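Local coordinates for protein LAO/AO transport system kinase (Escherichia coli, PDB 2P67) that belongs to the MeaB family of P-loop GTPases and is built round a parallel beta-sheet flanked by helices, at residues A222-R227 against E232-V237; R228-W233 against S265-Q270. All blocks are in the same frame, centred on the assembly; numbering follows the deposited sequence.

Contact 1 (A222-R227 against E232-V237); sequences ALHILR and EWQPRV
L223, in the last turn of helix 209-225, packs against P235 and V237 in a buried apolar contact that seats the helix end on the chain entering strand 236-239, the outermost of the sheet within this chain. Both methyls of L223 take part: with CG beside the backbone N (chi1 -70°), CD2 lies 3.8 Å from CB of P235, while CD1 reaches CG2 of V237 at 3.6 Å. M193 and I199 also touch this leucine.

Polar groups close the outer side. NE2 of Q234 donates to the carbonyl O of L223 over 2.8 Å; the bond is bent, 131° at the hydrogen, although the acceptor lies close to the amide plane. Its OE1 accepts from NE of R228, so the amide is held at both ends. NE2 also donates to a water that in turn donates to the carbonyls of H224 and L226, where helical geometry ends. CD2 of H224 lies 4.0 Å from CG of Q234, and NE2 of this ring pairs in plane with a second water, which donates to O of P235. The contact joins the helix and second strand of a beta-alpha-beta unit, strand 198-201, helix 209-225 and strand 236-239, in a P-loop NTPase fold.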
loop_
_atom_site.group_PDB
_atom_site.type_symbol
_atom_site.label_atom_id
_atom_site.label_comp_id
_atom_site.label_asym_id
_atom_site.label_seq_id
_atom_site.Cartn_x
_atom_site.Cartn_y
_atom_site.Cartn_z
ATOM N N ALA A 222 2.280 -12.187 15.341
ATOM C CA ALA A 222 2.296 -11.063 14.397
ATOM C C ALA A 222 1.175 -10.057 14.736
ATOM O O ALA A 222 1.404 -8.848 14.794
ATOM C CB ALA A 222 2.136 -11.576 12.963
ATOM N N LEU A 223 -0.022 -10.560 14.979
ATOM C CA LEU A 223 -1.184 -9.674 15.191
ATOM C C LEU A 223 -1.200 -8.969 16.554
ATOM O O LEU A 223 -1.854 -7.935 16.717
ATOM C CB LEU A 223 -2.488 -10.434 14.918
ATOM C CG LEU A 223 -2.734 -10.772 13.437
ATOM C CD1 LEU A 223 -3.821 -11.870 13.295
ATOM C CD2 LEU A 223 -3.070 -9.515 12.603
ATOM N N HIS A 224 -0.490 -9.531 17.533
ATOM C CA HIS A 224 -0.312 -8.864 18.813
ATOM C C HIS A 224 0.774 -7.776 18.770
ATOM O O HIS A 224 0.672 -6.803 19.476
ATOM C CB HIS A 224 -0.037 -9.902 19.919
ATOM C CG HIS A 224 -1.262 -10.660 20.355
ATOM N ND1 HIS A 224 -1.253 -11.512 21.437
ATOM C CD2 HIS A 224 -2.536 -10.664 19.885
ATOM C CE1 HIS A 224 -2.462 -12.025 21.605
ATOM N NE2 HIS A 224 -3.258 -11.531 20.676
ATOM N N ILE A 225 1.802 -7.948 17.936
ATOM C CA ILE A 225 2.980 -7.042 17.904
ATOM C C ILE A 225 2.772 -5.841 16.972
ATOM O O ILE A 225 3.185 -4.721 17.286
ATOM C CB ILE A 225 4.258 -7.844 17.483
ATOM C CG1 ILE A 225 4.725 -8.753 18.622
ATOM C CG2 ILE A 225 5.386 -6.951 17.061
ATOM C CD1 ILE A 225 5.822 -9.788 18.130
ATOM N N LEU A 226 2.129 -6.086 15.831
ATOM C CA LEU A 226 1.791 -5.005 14.874
ATOM C C LEU A 226 0.689 -4.075 15.354
ATOM O O LEU A 226 -0.270 -4.506 16.011
ATOM C CB LEU A 226 1.370 -5.579 13.524
ATOM C CG LEU A 226 2.415 -6.495 12.870
ATOM C CD1 LEU A 226 1.856 -7.244 11.617
ATOM C CD2 LEU A 226 3.667 -5.643 12.534
ATOM N N ARG A 227 0.821 -2.796 14.987
ATOM C CA ARG A 227 -0.238 -1.795 15.254
ATOM C C ARG A 227 -1.600 -2.302 14.758
ATOM O O ARG A 227 -1.695 -2.869 13.665
ATOM C CB ARG A 227 0.109 -0.483 14.536
ATOM C CG ARG A 227 -0.747 0.709 14.988
ATOM C CD ARG A 227 0.001 2.003 14.741
ATOM N NE ARG A 227 1.246 2.071 15.515
ATOM C CZ ARG A 227 2.048 3.137 15.551
ATOM N NH1 ARG A 227 3.160 3.117 16.274
ATOM N NH2 ARG A 227 1.743 4.226 14.854
ATOM N N GLU A 232 -10.068 0.011 17.969
ATOM C CA GLU A 232 -11.117 -0.690 18.722
ATOM C C GLU A 232 -10.959 -2.214 18.836
ATOM O O GLU A 232 -11.651 -2.830 19.630
ATOM C CB GLU A 232 -12.478 -0.441 18.051
ATOM C CG GLU A 232 -12.964 0.997 18.051
ATOM C CD GLU A 232 -12.443 1.840 16.889
ATOM O OE1 GLU A 232 -11.590 1.376 16.096
ATOM O OE2 GLU A 232 -12.901 2.999 16.772
ATOM N N TRP A 233 -10.089 -2.806 18.008
ATOM C CA TRP A 233 -10.056 -4.275 17.821
ATOM C C TRP A 233 -8.650 -4.883 17.762
ATOM O O TRP A 233 -7.864 -4.553 16.868
ATOM C CB TRP A 233 -10.838 -4.641 16.541
ATOM C CG TRP A 233 -10.985 -6.135 16.244
ATOM C CD1 TRP A 233 -10.373 -6.820 15.233
ATOM C CD2 TRP A 233 -11.775 -7.099 16.959
ATOM N NE1 TRP A 233 -10.736 -8.148 15.271
ATOM C CE2 TRP A 233 -11.589 -8.345 16.322
ATOM C CE3 TRP A 233 -12.628 -7.033 18.079
ATOM C CZ2 TRP A 233 -12.237 -9.517 16.749
ATOM C CZ3 TRP A 233 -13.277 -8.206 18.508
ATOM C CH2 TRP A 233 -13.084 -9.425 17.831
ATOM N N GLN A 234 -8.322 -5.757 18.722
ATOM C CA GLN A 234 -7.146 -6.613 18.564
ATOM C C GLN A 234 -7.586 -7.794 17.697
ATOM O O GLN A 234 -8.507 -8.526 18.082
ATOM C CB GLN A 234 -6.592 -7.140 19.908
ATOM C CG GLN A 234 -5.115 -7.634 19.763
ATOM C CD GLN A 234 -4.102 -6.466 19.684
ATOM O OE1 GLN A 234 -4.104 -5.569 20.532
ATOM N NE2 GLN A 234 -3.253 -6.468 18.663
ATOM N N PRO A 235 -6.959 -7.971 16.509
ATOM C CA PRO A 235 -7.310 -9.144 15.686
ATOM C C PRO A 235 -7.176 -10.452 16.466
ATOM O O PRO A 235 -6.263 -10.590 17.299
ATOM C CB PRO A 235 -6.287 -9.095 14.543
ATOM C CG PRO A 235 -5.948 -7.622 14.415
ATOM C CD PRO A 235 -5.965 -7.107 15.845
ATOM N N ARG A 236 -8.071 -11.403 16.206
ATOM C CA ARG A 236 -8.064 -12.685 16.922
ATOM C C ARG A 236 -7.735 -13.810 15.976
ATOM O O ARG A 236 -8.054 -13.741 14.780
ATOM C CB ARG A 236 -9.421 -12.969 17.565
ATOM C CG ARG A 236 -9.857 -11.925 18.573
ATOM C CD ARG A 236 -11.197 -12.303 19.201
ATOM N NE ARG A 236 -11.657 -11.236 20.082
ATOM C CZ ARG A 236 -12.832 -11.219 20.699
ATOM N NH1 ARG A 236 -13.659 -12.256 20.584
ATOM N NH2 ARG A 236 -13.165 -10.168 21.446
ATOM N N VAL A 237 -7.091 -14.844 16.511
ATOM C CA VAL A 237 -6.712 -16.009 15.740
ATOM C C VAL A 237 -7.337 -17.217 16.436
ATOM O O VAL A 237 -7.021 -17.500 17.610
ATOM C CB VAL A 237 -5.175 -16.173 15.642
ATOM C CG1 VAL A 237 -4.809 -17.335 14.712
ATOM C CG2 VAL A 237 -4.526 -14.872 15.148
HETATM O O HOH W 1 -5.988 -11.691 19.869
HETATM O O HOH W 2 -1.105 -4.243 18.622
#

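Contact 2 (R228-W233 against S265-Q270); sequences RKYDEW and SGRLQQ
E232 and S265 make the one hydrogen bond across this contact, OG donating to OE2 over 2.9 Å. The hydroxyl meets that oxygen from above the carboxylate plane, about 40° out of it. Bending of the E232 chain at chi2 (86°) carries the carboxylate across R267, whose CB comes within 3.6 Å of OE2. R267 is modelled in two conformations, and its side-chain contacts hold for the one described. OE1 of E232 is 4.8 Å from NE of R267, too far for a salt bridge, though the opposite charges may still attract weakly.

The far end of the arginine reaches Y230. Its NE lies 3.5 Å from CD1 of the tyrosine; the guanidinium stands nearly upright to the ring (83°), its NH2 in the ring plane at the edge. K229 CG covers one face of Y230, centred 4.0 Å above it.

In the next shell, NH1 of R267, in this conformation, bonds to OE1 of Q274 farther along the helix. A type I turn from Y230 to W233 presents both Y230 and E232; NH1 of R228, just ahead of the turn, donates to O of D231 inside it. G266, with positive phi, ends helix 248-264 in a Schellman motif and is also the N-cap of helix 267-294. The loop from helix 209-225 to strand 236-239 thus packs at the junction of these two helices, with L262 of the first touching Y230.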
loop_
_atom_site.group_PDB
_atom_site.type_symbol
_atom_site.label_atom_id
_atom_site.label_comp_id
_atom_site.label_asym_id
_atom_site.label_seq_id
_atom_site.Cartn_x
_atom_site.Cartn_y
_atom_site.Cartn_z
ATOM N N ARG A 228 -2.649 -2.084 15.562
ATOM C CA ARG A 228 -4.013 -2.453 15.180
ATOM C C ARG A 228 -4.485 -1.741 13.904
ATOM O O ARG A 228 -4.313 -0.515 13.738
ATOM C CB ARG A 228 -4.995 -2.164 16.317
ATOM C CG ARG A 228 -4.775 -3.031 17.567
ATOM C CD ARG A 228 -5.758 -2.615 18.656
ATOM N NE ARG A 228 -5.601 -3.381 19.895
ATOM C CZ ARG A 228 -6.458 -3.323 20.922
ATOM N NH1 ARG A 228 -7.536 -2.542 20.848
ATOM N NH2 ARG A 228 -6.248 -4.048 22.035
ATOM N N LYS A 229 -5.083 -2.524 13.021
ATOM C CA LYS A 229 -5.802 -1.990 11.864
ATOM C C LYS A 229 -6.900 -1.005 12.337
ATOM O O LYS A 229 -7.053 0.108 11.776
ATOM C CB LYS A 229 -6.399 -3.165 11.075
ATOM C CG LYS A 229 -7.426 -2.770 9.963
ATOM C CD LYS A 229 -8.061 -4.064 9.389
ATOM C CE LYS A 229 -9.082 -3.789 8.307
ATOM N NZ LYS A 229 -9.858 -5.039 7.932
ATOM N N TYR A 230 -7.647 -1.419 13.361
ATOM C CA TYR A 230 -8.619 -0.567 14.059
ATOM C C TYR A 230 -8.249 -0.451 15.542
ATOM O O TYR A 230 -8.108 -1.475 16.222
ATOM C CB TYR A 230 -10.000 -1.217 14.011
ATOM C CG TYR A 230 -10.557 -1.468 12.632
ATOM C CD1 TYR A 230 -10.746 -0.416 11.733
ATOM C CD2 TYR A 230 -10.907 -2.762 12.230
ATOM C CE1 TYR A 230 -11.287 -0.644 10.462
ATOM C CE2 TYR A 230 -11.444 -3.006 10.968
ATOM C CZ TYR A 230 -11.634 -1.941 10.094
ATOM O OH TYR A 230 -12.169 -2.217 8.853
ATOM N N ASP A 231 -8.180 0.777 16.064
ATOM C CA ASP A 231 -7.911 1.025 17.483
ATOM C C ASP A 231 -8.808 0.163 18.389
ATOM O O ASP A 231 -8.390 -0.328 19.431
ATOM C CB ASP A 231 -8.110 2.522 17.793
ATOM C CG ASP A 231 -7.357 3.443 16.817
ATOM O OD1 ASP A 231 -6.287 3.046 16.302
ATOM O OD2 ASP A 231 -7.838 4.572 16.563
ATOM N N GLU A 232 -10.068 0.011 17.969
ATOM C CA GLU A 232 -11.117 -0.690 18.722
ATOM C C GLU A 232 -10.959 -2.214 18.836
ATOM O O GLU A 232 -11.651 -2.830 19.630
ATOM C CB GLU A 232 -12.478 -0.441 18.051
ATOM C CG GLU A 232 -12.964 0.997 18.051
ATOM C CD GLU A 232 -12.443 1.840 16.889
ATOM O OE1 GLU A 232 -11.590 1.376 16.096
ATOM O OE2 GLU A 232 -12.901 2.999 16.772
ATOM N N TRP A 233 -10.089 -2.806 18.008
ATOM C CA TRP A 233 -10.056 -4.275 17.821
ATOM C C TRP A 233 -8.650 -4.883 17.762
ATOM O O TRP A 233 -7.864 -4.553 16.868
ATOM C CB TRP A 233 -10.838 -4.641 16.541
ATOM C CG TRP A 233 -10.985 -6.135 16.244
ATOM C CD1 TRP A 233 -10.373 -6.820 15.233
ATOM C CD2 TRP A 233 -11.775 -7.099 16.959
ATOM N NE1 TRP A 233 -10.736 -8.148 15.271
ATOM C CE2 TRP A 233 -11.589 -8.345 16.322
ATOM C CE3 TRP A 233 -12.628 -7.033 18.079
ATOM C CZ2 TRP A 233 -12.237 -9.517 16.749
ATOM C CZ3 TRP A 233 -13.277 -8.206 18.508
ATOM C CH2 TRP A 233 -13.084 -9.425 17.831
ATOM N N SER A 265 -18.116 2.787 18.714
ATOM C CA SER A 265 -17.504 4.074 18.439
ATOM C C SER A 265 -18.049 4.709 17.170
ATOM O O SER A 265 -17.613 5.785 16.808
ATOM C CB SER A 265 -16.000 3.881 18.260
ATOM O OG SER A 265 -15.776 2.964 17.199
ATOM N N GLY A 266 -18.961 4.023 16.481
ATOM C CA GLY A 266 -19.420 4.464 15.152
ATOM C C GLY A 266 -18.411 4.212 14.032
ATOM O O GLY A 266 -18.545 4.763 12.935
ATOM N N ARG A 267 -17.405 3.377 14.307
ATOM C CA ARG A 267 -16.346 3.120 13.331
ATOM C C ARG A 267 -16.829 2.287 12.144
ATOM O O ARG A 267 -16.380 2.516 11.026
ATOM C CB ARG A 267 -15.104 2.488 13.993
ATOM C CG ARG A 267 -13.938 2.096 13.050
ATOM C CD ARG A 267 -13.355 3.236 12.192
ATOM N NE ARG A 267 -12.067 2.849 11.604
ATOM C CZ ARG A 267 -11.550 3.316 10.463
ATOM N NH1 ARG A 267 -12.196 4.201 9.719
ATOM N NH2 ARG A 267 -10.365 2.878 10.055
ATOM N N LEU A 268 -17.736 1.342 12.377
ATOM C CA LEU A 268 -18.228 0.515 11.267
ATOM C C LEU A 268 -18.884 1.358 10.167
ATOM O O LEU A 268 -18.541 1.220 8.990
ATOM C CB LEU A 268 -19.177 -0.584 11.740
ATOM C CG LEU A 268 -19.509 -1.602 10.631
ATOM C CD1 LEU A 268 -18.256 -2.112 9.897
ATOM C CD2 LEU A 268 -20.300 -2.756 11.193
ATOM N N GLN A 269 -19.798 2.243 10.556
ATOM C CA GLN A 269 -20.407 3.190 9.598
ATOM C C GLN A 269 -19.335 3.978 8.842
ATOM O O GLN A 269 -19.430 4.174 7.624
ATOM C CB GLN A 269 -21.365 4.165 10.319
ATOM C CG GLN A 269 -22.711 3.568 10.710
ATOM C CD GLN A 269 -23.459 4.375 11.804
ATOM O OE1 GLN A 269 -22.917 4.642 12.914
ATOM N NE2 GLN A 269 -24.723 4.743 11.501
ATOM N N GLN A 270 -18.314 4.444 9.560
ATOM C CA GLN A 270 -17.233 5.191 8.929
ATOM C C GLN A 270 -16.476 4.343 7.908
ATOM O O GLN A 270 -16.213 4.793 6.786
ATOM C CB GLN A 270 -16.274 5.747 9.982
ATOM C CG GLN A 270 -15.395 6.825 9.399
ATOM C CD GLN A 270 -14.194 7.098 10.239
ATOM O OE1 GLN A 270 -13.413 6.188 10.538
ATOM N NE2 GLN A 270 -14.014 8.361 10.617
#

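How the contacts relate
Contacts 1 and 2 follow one another along the chain and overlap in E232 and W233, their centres about 13 Å apart on the same side of the chain's centre. Helix 209-225 leads into contact 1, the connecting loop supplies half of contact 2, and strand 236-239 takes the chain back to the parallel sheet as its outermost strand within this chain; helices 248-264 and 267-294 come later. The bond between R228 and Q234 ties the two contacts. One short connection is therefore fixed on one side to its own helix and on the other to a helix junction more than thirty residues on. Both contacts also touch the second subunit, placing this region of the GTPase domain near the dimer interface.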